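PDB 4EV0: transcription regulator, Crp family from Thermus thermophilus, which activates transcription from a set of promoters in a cAMP-dependent manner, binding DNA as a homodimer through a winged helix-turn-helix domain. Local coordinates for residues 73-77 with 123-127; 78-82 with 100-105; 147-151 with 208-213. One frame throughout, in Å; residues are numbered along the deposited sequence.

Overall arrangement
After helix 12-19 the chain lays down most of the strands of the cAMP-binding domain. Contact 1 opens at 73-77, on strand 73-74 and the start of helix 76-81. Contact 2 opens directly after it at 78-82 and closes at 100-105, with strand 88-91 and most of strand 95-101 inside its loop. The chain then runs through helix 102-111 into the long helix 114-135, where 123-127 closes contact 1. Contact 2 is therefore nested inside contact 1. The two touch through Leu-80 and Leu-123, and both reach cAMP. Contact 3 follows in series, joining helix 139-154 to helix 205-212 in the DNA-binding domain. Its centre is about 41 Å from that of contact 1. All three contacts touch the second subunit.

Contact 1 of 3, residues 73-77 with 123-127; sequences LFGEM and LARRL. With CMP (adenosine-3',5'-cyclic-monophosphate), chain G.
Arg-126 makes the polar core of this contact. Its NH1 forms a salt bridge with Glu-76 OE2 at 2.7 Å. Its NH2 donates a hydrogen bond to the backbone Leu-73 O at 2.8 Å. Both partners lie at the edge of the guanidinium, near its plane, while N3 of the bound cAMP lies over one face. The arginine side chain is extended (m, t, t). Glu-76 folds back with chi1 p and chi2 m. Its other oxygen, OE1, accepts a very short 2.5 Å hydrogen bond from cAMP O2'. Gly-75 N donates to the same O2' at 2.8 Å. Leu-73 and Phe-74 are extended (-115/144 and -152/161). Gly-75, with positive phi (84/22), makes the turn after strand 73-74 that leads into the short helix. Met-77 N gives a weak bond of 3.4 Å to cAMP O3'. Residues 75-77 begin the phosphate-binding cassette of the cyclic nucleotide-binding fold, a cupin-like beta-roll; Arg-126 comes to it from helix 114-135. Arg-85 and Ser-86 also hold the nucleotide, as does Asp-131 of the second subunit. Residues 123-127 are regular helix, with Leu-127 N to Leu-123 O at 2.9 Å. The backbones stay well apart: the nearest CA atoms, of Glu-76 and Leu-123, are 9.0 Å from each other. Leu-123 (m, t) fills part of the gap. Its CD2 lies 3.2 Å from Glu-76 OE2 and 4.4 Å from Met-77 CG.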
loop_
_atom_site.group_PDB
_atom_site.type_symbol
_atom_site.label_atom_id
_atom_site.label_comp_id
_atom_site.label_asym_id
_atom_site.label_seq_id
_atom_site.Cartn_x
_atom_site.Cartn_y
_atom_site.Cartn_z
ATOM N N LEU B 73 19.085 3.961 -1.006
ATOM C CA LEU B 73 19.132 3.935 0.447
ATOM C C LEU B 73 18.260 2.836 1.067
ATOM O O LEU B 73 17.179 2.541 0.559
ATOM C CB LEU B 73 18.684 5.305 0.961
ATOM C CG LEU B 73 18.570 5.578 2.456
ATOM C CD1 LEU B 73 18.944 7.026 2.711
ATOM C CD2 LEU B 73 17.172 5.328 2.952
ATOM N N PHE B 74 18.726 2.243 2.169
ATOM C CA PHE B 74 17.894 1.329 2.967
ATOM C C PHE B 74 18.284 1.294 4.446
ATOM O O PHE B 74 19.393 1.680 4.809
ATOM C CB PHE B 74 17.910 -0.090 2.394
ATOM C CG PHE B 74 19.272 -0.743 2.406
ATOM C CD1 PHE B 74 20.212 -0.446 1.422
ATOM C CD2 PHE B 74 19.611 -1.660 3.399
ATOM C CE1 PHE B 74 21.468 -1.055 1.423
ATOM C CE2 PHE B 74 20.861 -2.269 3.410
ATOM C CZ PHE B 74 21.787 -1.971 2.415
ATOM N N GLY B 75 17.367 0.812 5.284
ATOM C CA GLY B 75 17.612 0.647 6.706
ATOM C C GLY B 75 17.378 1.907 7.526
ATOM O O GLY B 75 17.893 2.053 8.647
ATOM N N GLU B 76 16.589 2.824 6.975
ATOM C CA GLU B 76 16.364 4.115 7.624
ATOM C C GLU B 76 15.314 4.052 8.741
ATOM O O GLU B 76 15.257 4.924 9.597
ATOM C CB GLU B 76 16.011 5.186 6.583
ATOM C CG GLU B 76 14.601 5.079 5.993
ATOM C CD GLU B 76 14.383 3.856 5.083
ATOM O OE1 GLU B 76 15.360 3.315 4.505
ATOM O OE2 GLU B 76 13.212 3.436 4.939
ATOM N N MET B 77 14.496 3.010 8.751
ATOM C CA MET B 77 13.419 2.930 9.728
ATOM C C MET B 77 13.933 2.624 11.141
ATOM O O MET B 77 13.578 3.319 12.090
ATOM C CB MET B 77 12.331 1.956 9.261
ATOM C CG MET B 77 11.628 2.438 7.982
ATOM S SD MET B 77 10.762 1.195 6.950
ATOM C CE MET B 77 9.599 0.475 8.093
ATOM N N LEU B 123 10.431 8.193 2.289
ATOM C CA LEU B 123 9.410 7.389 2.941
ATOM C C LEU B 123 8.009 7.734 2.401
ATOM O O LEU B 123 7.140 6.863 2.263
ATOM C CB LEU B 123 9.460 7.594 4.458
ATOM C CG LEU B 123 10.682 6.943 5.118
ATOM C CD1 LEU B 123 10.750 7.317 6.599
ATOM C CD2 LEU B 123 10.680 5.424 4.940
ATOM N N ALA B 124 7.793 9.007 2.094
ATOM C CA ALA B 124 6.518 9.405 1.524
ATOM C C ALA B 124 6.361 8.779 0.143
ATOM O O ALA B 124 5.303 8.274 -0.171
ATOM C CB ALA B 124 6.384 10.928 1.472
ATOM N N ARG B 125 7.427 8.795 -0.652
ATOM C CA ARG B 125 7.444 8.166 -1.972
ATOM C C ARG B 125 7.118 6.674 -1.886
ATOM O O ARG B 125 6.402 6.136 -2.731
ATOM C CB ARG B 125 8.811 8.399 -2.649
ATOM C CG ARG B 125 9.049 7.699 -4.008
ATOM C CD ARG B 125 8.174 8.275 -5.138
ATOM N NE ARG B 125 7.701 9.627 -4.824
ATOM C CZ ARG B 125 6.443 10.049 -4.987
ATOM N NH1 ARG B 125 5.512 9.231 -5.484
ATOM N NH2 ARG B 125 6.123 11.297 -4.653
ATOM N N ARG B 126 7.633 6.022 -0.848
ATOM C CA ARG B 126 7.433 4.591 -0.642
ATOM C C ARG B 126 6.016 4.266 -0.196
ATOM O O ARG B 126 5.464 3.233 -0.564
ATOM C CB ARG B 126 8.439 4.048 0.378
ATOM C CG ARG B 126 9.771 3.621 -0.229
ATOM C CD ARG B 126 10.881 3.607 0.823
ATOM N NE ARG B 126 12.193 3.324 0.237
ATOM C CZ ARG B 126 13.319 3.223 0.934
ATOM N NH1 ARG B 126 13.293 3.384 2.249
ATOM N NH2 ARG B 126 14.470 2.958 0.320
ATOM N N LEU B 127 5.429 5.148 0.601
ATOM C CA LEU B 127 4.053 4.956 1.057
ATOM C C LEU B 127 3.054 5.133 -0.087
ATOM O O LEU B 127 1.974 4.546 -0.077
ATOM C CB LEU B 127 3.724 5.893 2.230
ATOM C CG LEU B 127 4.176 5.501 3.644
ATOM C CD1 LEU B 127 4.288 6.748 4.502
ATOM C CD2 LEU B 127 3.219 4.515 4.295
HETATM P P CMP G . 14.699 -0.883 8.227
HETATM O O1P CMP G . 15.737 -0.273 9.122
HETATM O O2P CMP G . 13.300 -1.084 8.763
HETATM O "O5'" CMP G . 15.247 -2.270 7.605
HETATM C "C5'" CMP G . 14.727 -2.785 6.381
HETATM C "C4'" CMP G . 14.586 -1.665 5.410
HETATM O "O4'" CMP G . 13.834 -2.038 4.240
HETATM C "C3'" CMP G . 13.806 -0.497 5.928
HETATM O "O3'" CMP G . 14.478 0.164 6.981
HETATM C "C2'" CMP G . 13.597 0.301 4.654
HETATM O "O2'" CMP G . 14.798 0.931 4.247
HETATM C "C1'" CMP G . 13.306 -0.847 3.671
HETATM N N9 CMP G . 11.866 -1.018 3.457
HETATM C C8 CMP G . 10.940 -1.348 4.374
HETATM N N7 CMP G . 9.707 -1.371 3.792
HETATM C C5 CMP G . 9.854 -1.055 2.488
HETATM C C6 CMP G . 8.967 -0.917 1.304
HETATM N N6 CMP G . 7.626 -1.126 1.420
HETATM N N1 CMP G . 9.546 -0.569 0.122
HETATM C C2 CMP G . 10.866 -0.355 0.005
HETATM N N3 CMP G . 11.731 -0.477 1.039
HETATM C C4 CMP G . 11.286 -0.816 2.274
#

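Contact 2 of 3, residues 78-82 with 100-105. With CMP (adenosine-3',5'-cyclic-monophosphate), chain G.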
loop_
_atom_site.group_PDB
_atom_site.type_symbol
_atom_site.label_atom_id
_atom_site.label_comp_id
_atom_site.label_asym_id
_atom_site.label_seq_id
_atom_site.Cartn_x
_atom_site.Cartn_y
_atom_site.Cartn_z
ATOM N N SER B 78 14.781 1.607 11.277
ATOM C CA SER B 78 15.364 1.286 12.575
ATOM C C SER B 78 16.251 2.434 13.043
ATOM O O SER B 78 16.312 2.739 14.233
ATOM C CB SER B 78 16.151 -0.019 12.515
ATOM O OG SER B 78 15.294 -1.105 12.189
ATOM N N LEU B 79 16.909 3.089 12.091
ATOM C CA LEU B 79 17.675 4.291 12.392
ATOM C C LEU B 79 16.814 5.380 13.043
ATOM O O LEU B 79 17.234 6.051 13.987
ATOM C CB LEU B 79 18.340 4.851 11.129
ATOM C CG LEU B 79 19.093 6.149 11.449
ATOM C CD1 LEU B 79 20.603 5.974 11.291
ATOM C CD2 LEU B 79 18.575 7.334 10.646
ATOM N N LEU B 80 15.601 5.535 12.531
ATOM C CA LEU B 80 14.719 6.607 12.956
ATOM C C LEU B 80 13.968 6.300 14.241
ATOM O O LEU B 80 13.942 7.132 15.144
ATOM C CB LEU B 80 13.743 6.946 11.832
ATOM C CG LEU B 80 14.357 7.696 10.650
ATOM C CD1 LEU B 80 13.432 7.615 9.442
ATOM C CD2 LEU B 80 14.649 9.162 11.041
ATOM N N ASP B 81 13.364 5.114 14.328
ATOM C CA ASP B 81 12.465 4.793 15.445
ATOM C C ASP B 81 13.019 3.779 16.454
ATOM O O ASP B 81 12.375 3.488 17.467
ATOM C CB ASP B 81 11.089 4.332 14.931
ATOM C CG ASP B 81 11.165 3.083 14.053
ATOM O OD1 ASP B 81 12.172 2.328 14.156
ATOM O OD2 ASP B 81 10.202 2.854 13.255
ATOM N N GLU B 82 14.202 3.243 16.157
ATOM C CA GLU B 82 14.862 2.236 16.999
ATOM C C GLU B 82 14.057 0.932 17.088
ATOM O O GLU B 82 14.304 0.104 17.962
ATOM C CB GLU B 82 15.201 2.786 18.407
ATOM C CG GLU B 82 15.847 4.192 18.420
ATOM C CD GLU B 82 16.287 4.674 19.825
ATOM O OE1 GLU B 82 15.885 5.787 20.242
ATOM O OE2 GLU B 82 17.053 3.959 20.508
ATOM N N LEU B 100 25.483 5.009 7.910
ATOM C CA LEU B 100 25.357 6.159 8.788
ATOM C C LEU B 100 24.684 5.753 10.094
ATOM O O LEU B 100 23.519 5.356 10.114
ATOM C CB LEU B 100 24.586 7.265 8.082
ATOM C CG LEU B 100 24.200 8.467 8.930
ATOM C CD1 LEU B 100 25.449 9.185 9.423
ATOM C CD2 LEU B 100 23.303 9.376 8.104
ATOM N N PHE B 101 25.430 5.832 11.185
ATOM C CA PHE B 101 24.904 5.401 12.471
ATOM C C PHE B 101 24.023 6.469 13.085
ATOM O O PHE B 101 24.005 7.603 12.615
ATOM C CB PHE B 101 26.026 4.915 13.383
ATOM C CG PHE B 101 26.584 3.595 12.947
ATOM C CD1 PHE B 101 27.483 3.521 11.890
ATOM C CD2 PHE B 101 26.159 2.416 13.539
ATOM C CE1 PHE B 101 27.978 2.289 11.450
ATOM C CE2 PHE B 101 26.654 1.182 13.102
ATOM C CZ PHE B 101 27.563 1.124 12.059
ATOM N N ARG B 102 23.251 6.089 14.093
ATOM C CA ARG B 102 22.223 6.971 14.623
ATOM C C ARG B 102 22.815 8.242 15.252
ATOM O O ARG B 102 22.322 9.350 15.016
ATOM C CB ARG B 102 21.340 6.220 15.619
ATOM C CG ARG B 102 20.089 6.984 15.980
ATOM C CD ARG B 102 19.157 6.178 16.858
ATOM N NE ARG B 102 18.397 7.067 17.729
ATOM C CZ ARG B 102 17.249 7.663 17.403
ATOM N NH1 ARG B 102 16.686 7.457 16.212
ATOM N NH2 ARG B 102 16.654 8.461 18.282
ATOM N N GLU B 103 23.881 8.082 16.034
ATOM C CA GLU B 103 24.522 9.228 16.675
ATOM C C GLU B 103 25.156 10.167 15.649
ATOM O O GLU B 103 25.177 11.381 15.844
ATOM C CB GLU B 103 25.562 8.786 17.717
ATOM C CG GLU B 103 24.982 8.017 18.900
ATOM C CD GLU B 103 23.734 8.679 19.475
ATOM O OE1 GLU B 103 23.868 9.686 20.212
ATOM O OE2 GLU B 103 22.612 8.195 19.180
ATOM N N ASP B 104 25.663 9.609 14.553
ATOM C CA ASP B 104 26.285 10.440 13.527
ATOM C C ASP B 104 25.243 11.122 12.660
ATOM O O ASP B 104 25.459 12.237 12.176
ATOM C CB ASP B 104 27.250 9.626 12.677
ATOM C CG ASP B 104 28.459 9.166 13.459
ATOM O OD1 ASP B 104 29.085 10.010 14.144
ATOM O OD2 ASP B 104 28.774 7.961 13.400
ATOM N N TYR B 105 24.112 10.448 12.478
ATOM C CA TYR B 105 22.981 11.025 11.782
ATOM C C TYR B 105 22.437 12.242 12.552
ATOM O O TYR B 105 22.154 13.285 11.958
ATOM C CB TYR B 105 21.902 9.951 11.577
ATOM C CG TYR B 105 20.508 10.493 11.460
ATOM C CD1 TYR B 105 19.991 10.877 10.225
ATOM C CD2 TYR B 105 19.700 10.620 12.579
ATOM C CE1 TYR B 105 18.710 11.381 10.111
ATOM C CE2 TYR B 105 18.403 11.129 12.479
ATOM C CZ TYR B 105 17.914 11.504 11.241
ATOM O OH TYR B 105 16.634 12.010 11.139
HETATM P P CMP G . 14.699 -0.883 8.227
HETATM O O1P CMP G . 15.737 -0.273 9.122
HETATM O O2P CMP G . 13.300 -1.084 8.763
HETATM O "O5'" CMP G . 15.247 -2.270 7.605
HETATM C "C5'" CMP G . 14.727 -2.785 6.381
HETATM C "C4'" CMP G . 14.586 -1.665 5.410
HETATM O "O4'" CMP G . 13.834 -2.038 4.240
HETATM C "C3'" CMP G . 13.806 -0.497 5.928
HETATM O "O3'" CMP G . 14.478 0.164 6.981
HETATM C "C2'" CMP G . 13.597 0.301 4.654
HETATM O "O2'" CMP G . 14.798 0.931 4.247
HETATM C "C1'" CMP G . 13.306 -0.847 3.671
HETATM N N9 CMP G . 11.866 -1.018 3.457
HETATM C C8 CMP G . 10.940 -1.348 4.374
HETATM N N7 CMP G . 9.707 -1.371 3.792
HETATM C C5 CMP G . 9.854 -1.055 2.488
HETATM C C6 CMP G . 8.967 -0.917 1.304
HETATM N N6 CMP G . 7.626 -1.126 1.420
HETATM N N1 CMP G . 9.546 -0.569 0.122
HETATM C C2 CMP G . 10.866 -0.355 0.005
HETATM N N3 CMP G . 11.731 -0.477 1.039
HETATM C C4 CMP G . 11.286 -0.816 2.274
#
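Leu-79 overlaps the ring of Tyr-105. Its CD2 sits 3.8 Å from the ring centroid and 11° off the ring normal, a CH-pi contact over the face. Its CD1 reaches the end of the strand, 3.2 Å from Leu-100 O. Arg-102 supplies the polar link. Its NH1 donates to Leu-79 O at 2.7 Å and to Leu-80 O at 3.0 Å, so one nitrogen holds two carbonyls at the end of helix 76-81. Glu-82, with positive phi, leaves that helix. Its OE1 is 3.4 Å from Arg-102 NH2, a salt bridge of charges only, because the oxygen lies over the guanidinium face. Leu-80 CD2 packs 4.0 Å from Tyr-105 CZ. The Tyr-105 hydroxyl is hydrogen-bonded to His-117 of the second subunit, and Asp-81 forms a salt bridge with Arg-128 of that subunit. At the other end, Ser-78 N donates to cAMP O1P at 3.0 Å. The contact thus joins the short helix of the phosphate-binding cassette of the cyclic nucleotide-binding domain to the junction of strand 95-101 and helix 102-111. Leu-43 of strand 42-46 touches Leu-79 and Leu-100, while helix 114-135 meets Leu-80 through Leu-123 and Tyr-105 through Ala-116 and Leu-119.

Contact 3 of 3, residues 147-151 with 208-213; sequences AYALL and LEEIAF
Both segments are regular alpha-helix up to Ala-212, and Phe-213 (-97/15) is the first residue to leave helical geometry. Leu-151 N bonds to Ala-147 O at 2.8 Å, and Ala-212 N bonds to Leu-208 O at 2.8 Å. The axes of the short segments approach to 8.4 Å. Their N-to-C directions differ by 131°, with a signed crossing angle of -131°. The register pairs Tyr-148 with Ala-212 (CA atoms 4.7 Å apart) and, one turn on, Leu-151 with Glu-209 (CA atoms 6.5 Å apart). Small residues allow this approach. Ala-147 CB lies 3.9 Å from Ala-212 CB and 4.0 Å from Ile-211 CG2, and Ala-212 CB is 3.6 Å from Tyr-148 N. The leucines fill the space around the alanines. Leu-208 (t, p) places CD1 3.8 Å from Ala-147 CB and CD2 3.9 Å from Leu-150 CB. Leu-151 has chi1 between wells at -144° and chi2 t. Its CD1 lies 3.6 Å from Ala-212 CB, 3.7 Å from Glu-209 CG and 3.9 Å from Phe-213 CE2. The interface is apolar packing within the Crp-type winged helix-turn-helix domain. Tyr-148 (chi1 t) has its CB 4.0 Å from Ala-212 CB. The Tyr-148 hydroxyl is hydrogen-bonded to Glu-209 of the second subunit, and the Tyr-148 ring stacks on Phe-213 of that subunit. In its own chain, helix 139-154 also packs on the helix-turn-helix pair: Ala-149 and Leu-150 on helix 166-173, Leu-150 on helix 177-189. Ile-211 reaches Leu-187 of helix 177-189 as well.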
loop_
_atom_site.group_PDB
_atom_site.type_symbol
_atom_site.label_atom_id
_atom_site.label_comp_id
_atom_site.label_asym_id
_atom_site.label_seq_id
_atom_site.Cartn_x
_atom_site.Cartn_y
_atom_site.Cartn_z
ATOM N N ALA B 147 -16.864 -9.480 -16.055
ATOM C CA ALA B 147 -17.791 -10.386 -16.717
ATOM C C ALA B 147 -18.782 -10.924 -15.690
ATOM O O ALA B 147 -19.984 -10.902 -15.920
ATOM C CB ALA B 147 -17.043 -11.522 -17.399
ATOM N N TYR B 148 -18.280 -11.366 -14.542
ATOM C CA TYR B 148 -19.129 -11.903 -13.477
ATOM C C TYR B 148 -20.149 -10.882 -12.980
ATOM O O TYR B 148 -21.310 -11.225 -12.739
ATOM C CB TYR B 148 -18.258 -12.337 -12.312
ATOM C CG TYR B 148 -18.989 -12.882 -11.096
ATOM C CD1 TYR B 148 -19.684 -14.089 -11.154
ATOM C CD2 TYR B 148 -18.937 -12.206 -9.872
ATOM C CE1 TYR B 148 -20.327 -14.603 -10.033
ATOM C CE2 TYR B 148 -19.568 -12.708 -8.748
ATOM C CZ TYR B 148 -20.257 -13.909 -8.828
ATOM O OH TYR B 148 -20.883 -14.404 -7.698
ATOM N N ALA B 149 -19.709 -9.635 -12.812
ATOM C CA ALA B 149 -20.617 -8.552 -12.462
ATOM C C ALA B 149 -21.785 -8.443 -13.469
ATOM O O ALA B 149 -22.955 -8.341 -13.085
ATOM C CB ALA B 149 -19.852 -7.227 -12.386
ATOM N N LEU B 150 -21.451 -8.450 -14.757
ATOM C CA LEU B 150 -22.442 -8.406 -15.825
ATOM C C LEU B 150 -23.354 -9.632 -15.754
ATOM O O LEU B 150 -24.571 -9.530 -15.919
ATOM C CB LEU B 150 -21.728 -8.385 -17.173
ATOM C CG LEU B 150 -21.061 -7.075 -17.570
ATOM C CD1 LEU B 150 -20.238 -7.238 -18.851
ATOM C CD2 LEU B 150 -22.130 -6.005 -17.716
ATOM N N LEU B 151 -22.746 -10.789 -15.520
ATOM C CA LEU B 151 -23.491 -12.022 -15.312
ATOM C C LEU B 151 -24.546 -11.820 -14.223
ATOM O O LEU B 151 -25.708 -12.204 -14.390
ATOM C CB LEU B 151 -22.533 -13.126 -14.892
ATOM C CG LEU B 151 -22.796 -14.534 -15.379
ATOM C CD1 LEU B 151 -21.542 -15.334 -15.118
ATOM C CD2 LEU B 151 -23.991 -15.151 -14.659
ATOM N N LEU B 208 -20.035 -14.983 -22.247
ATOM C CA LEU B 208 -19.781 -14.136 -21.096
ATOM C C LEU B 208 -19.594 -15.006 -19.856
ATOM O O LEU B 208 -18.619 -14.846 -19.122
ATOM C CB LEU B 208 -20.936 -13.159 -20.884
ATOM C CG LEU B 208 -20.763 -12.239 -19.685
ATOM C CD1 LEU B 208 -19.761 -11.127 -20.017
ATOM C CD2 LEU B 208 -22.106 -11.645 -19.212
ATOM N N GLU B 209 -20.524 -15.934 -19.642
ATOM C CA GLU B 209 -20.479 -16.823 -18.490
ATOM C C GLU B 209 -19.185 -17.623 -18.527
ATOM O O GLU B 209 -18.560 -17.875 -17.499
ATOM C CB GLU B 209 -21.695 -17.751 -18.483
ATOM C CG GLU B 209 -21.964 -18.442 -17.142
ATOM C CD GLU B 209 -23.364 -19.059 -17.055
ATOM O OE1 GLU B 209 -23.897 -19.499 -18.104
ATOM O OE2 GLU B 209 -23.929 -19.098 -15.937
ATOM N N GLU B 210 -18.764 -17.995 -19.726
ATOM C CA GLU B 210 -17.493 -18.688 -19.887
ATOM C C GLU B 210 -16.341 -17.798 -19.447
ATOM O O GLU B 210 -15.431 -18.245 -18.758
ATOM C CB GLU B 210 -17.285 -19.142 -21.340
ATOM C CG GLU B 210 -18.187 -20.285 -21.793
ATOM C CD GLU B 210 -17.678 -20.968 -23.065
ATOM O OE1 GLU B 210 -16.874 -20.352 -23.801
ATOM O OE2 GLU B 210 -18.077 -22.127 -23.324
ATOM N N ILE B 211 -16.385 -16.535 -19.859
ATOM C CA ILE B 211 -15.333 -15.586 -19.510
ATOM C C ILE B 211 -15.301 -15.310 -18.002
ATOM O O ILE B 211 -14.218 -15.205 -17.422
ATOM C CB ILE B 211 -15.449 -14.258 -20.317
ATOM C CG1 ILE B 211 -15.213 -14.524 -21.807
ATOM C CG2 ILE B 211 -14.429 -13.234 -19.821
ATOM C CD1 ILE B 211 -15.530 -13.349 -22.707
ATOM N N ALA B 212 -16.480 -15.217 -17.375
ATOM C CA ALA B 212 -16.566 -14.956 -15.935
ATOM C C ALA B 212 -15.861 -16.053 -15.136
ATOM O O ALA B 212 -15.166 -15.785 -14.151
ATOM C CB ALA B 212 -18.007 -14.821 -15.485
ATOM N N PHE B 213 -16.027 -17.292 -15.581
ATOM C CA PHE B 213 -15.466 -18.421 -14.858
ATOM C C PHE B 213 -14.140 -18.863 -15.418
ATOM O O PHE B 213 -13.643 -19.932 -15.078
ATOM C CB PHE B 213 -16.466 -19.564 -14.789
ATOM C CG PHE B 213 -17.682 -19.202 -14.024
ATOM C CD1 PHE B 213 -17.596 -18.952 -12.657
ATOM C CD2 PHE B 213 -18.899 -19.036 -14.659
ATOM C CE1 PHE B 213 -18.720 -18.597 -11.924
ATOM C CE2 PHE B 213 -20.028 -18.677 -13.934
ATOM C CZ PHE B 213 -19.937 -18.455 -12.563
#